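Local atomic coordinates of MccB protein (Escherichia coli, PDB entry 6OM4), a protein that uses ATP to adenylylate the N-formylated MccA peptide in the biosynthesis of the nucleotide antibiotic microcin C7, probably in the manner of ubiquitin-activating (E1-type) enzymes. Residues 237-242 with 288-293. Residues are numbered along the deposited sequence; the frame is centred on the assembly and turned at random.
Sequences AGYVND and PATFAP
N241 and A289 have the nearest pair of CA atoms, 4.9 Å apart, where the end of strand 234-240 and the turn after it meet the loop leading into helix 292-311. That loop bends in an inverse gamma turn centred on A289, closed by a weak bond from T290 N to P288 O, 2.9 Å, and F291 then takes the N-cap position of the helix. The Y239 ring carries the packing. Its CG lies between the backbone N and carbonyl carbon (chi1 40°), which lifts the ring off the strand toward the loop. P288 CB meets the ring edge near its plane, 3.8 Å from Y239 CE1; proline suits the place, offering a compact, rigid apolar surface. Farther along, the methyl T290 CG2 comes obliquely to the phenol tip, 3.5 Å from Y239 OH, while the same threonine side chain also touches R157 of the ATP site. At the outer end the N241 side chain ends beside P288 and A289; the small A289 methyl suits this close approach. Y239 touches the bound adenosine phosphoramidate, and its backbone hydrogen-bonds to the bound peptide, whose apolar side chain meets P288. Between the two segments, then, the contact is chiefly apolar: the loop before helix 292-311 borders, through carbon atoms, the ring edge and phenol tip of a substrate-contacting tyrosine.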
# COMPACT_ATOMS: atom_id res chain seq x y z
N ALA A 237 -9.58 0.59 -3.39
CA ALA A 237 -9.55 1.28 -2.11
C ALA A 237 -10.58 2.40 -2.15
O ALA A 237 -10.97 2.84 -3.22
CB ALA A 237 -8.18 1.87 -1.83
N GLY A 238 -10.95 2.86 -0.96
CA GLY A 238 -11.88 3.94 -0.84
C GLY A 238 -12.45 3.97 0.56
O GLY A 238 -11.74 3.80 1.51
N TYR A 239 -13.75 4.25 0.65
CA TYR A 239 -14.39 4.44 1.94
C TYR A 239 -15.89 4.17 1.77
O TYR A 239 -16.46 4.38 0.70
CB TYR A 239 -14.13 5.84 2.51
CG TYR A 239 -14.20 6.89 1.43
CD1 TYR A 239 -15.42 7.41 1.00
CD2 TYR A 239 -13.06 7.27 0.78
CE1 TYR A 239 -15.47 8.31 -0.06
CE2 TYR A 239 -13.09 8.21 -0.23
CZ TYR A 239 -14.30 8.69 -0.69
OH TYR A 239 -14.25 9.60 -1.71
N VAL A 240 -16.50 3.70 2.86
CA VAL A 240 -17.90 3.69 3.01
C VAL A 240 -18.20 4.72 4.10
O VAL A 240 -17.99 4.45 5.28
CB VAL A 240 -18.47 2.31 3.36
CG1 VAL A 240 -19.98 2.36 3.25
CG2 VAL A 240 -17.92 1.22 2.46
N ASN A 241 -18.57 5.93 3.66
CA ASN A 241 -18.69 7.08 4.54
C ASN A 241 -17.42 7.19 5.39
O ASN A 241 -16.30 7.41 4.86
CB ASN A 241 -20.02 7.04 5.32
CG ASN A 241 -21.24 7.33 4.45
OD1 ASN A 241 -22.38 6.95 4.78
ND2 ASN A 241 -21.02 8.02 3.37
N ASP A 242 -17.55 7.00 6.72
CA ASP A 242 -16.49 7.25 7.70
C ASP A 242 -15.56 6.04 7.92
O ASP A 242 -14.66 6.13 8.77
CB ASP A 242 -17.14 7.66 9.03
CG ASP A 242 -18.33 6.79 9.42
OD1 ASP A 242 -18.10 5.71 9.88
OD2 ASP A 242 -19.48 7.20 9.18
N PRO A 288 -21.17 10.30 -0.62
CA PRO A 288 -20.48 9.87 0.58
C PRO A 288 -20.24 11.06 1.52
O PRO A 288 -19.98 12.18 1.05
CB PRO A 288 -19.11 9.42 0.09
CG PRO A 288 -19.34 9.02 -1.31
CD PRO A 288 -20.51 9.83 -1.84
N ALA A 289 -20.29 10.80 2.81
CA ALA A 289 -19.81 11.82 3.74
C ALA A 289 -18.26 11.80 3.77
O ALA A 289 -17.64 11.30 4.65
CB ALA A 289 -20.52 11.58 5.03
N THR A 290 -17.62 12.36 2.72
CA THR A 290 -16.13 12.27 2.60
C THR A 290 -15.52 13.05 3.78
O THR A 290 -16.11 14.00 4.28
CB THR A 290 -15.58 12.72 1.24
OG1 THR A 290 -15.88 14.09 1.01
CG2 THR A 290 -16.10 11.91 0.08
N PHE A 291 -14.38 12.57 4.28
CA PHE A 291 -13.59 13.28 5.27
C PHE A 291 -12.11 13.02 4.95
O PHE A 291 -11.79 11.87 4.78
CB PHE A 291 -14.06 12.66 6.57
CG PHE A 291 -13.46 13.21 7.83
CD1 PHE A 291 -13.35 14.57 8.00
CD2 PHE A 291 -13.09 12.35 8.84
CE1 PHE A 291 -12.87 15.07 9.20
CE2 PHE A 291 -12.59 12.85 10.03
CZ PHE A 291 -12.49 14.21 10.19
N ALA A 292 -11.26 14.05 4.73
CA ALA A 292 -9.89 13.79 4.24
C ALA A 292 -9.19 12.70 5.06
O ALA A 292 -8.50 11.86 4.48
CB ALA A 292 -9.07 15.05 4.21
N PRO A 293 -9.25 12.70 6.41
CA PRO A 293 -8.53 11.67 7.18
C PRO A 293 -8.90 10.24 6.76
O PRO A 293 -8.02 9.39 6.68
CB PRO A 293 -8.93 11.96 8.62
CG PRO A 293 -9.14 13.47 8.65
CD PRO A 293 -9.76 13.78 7.29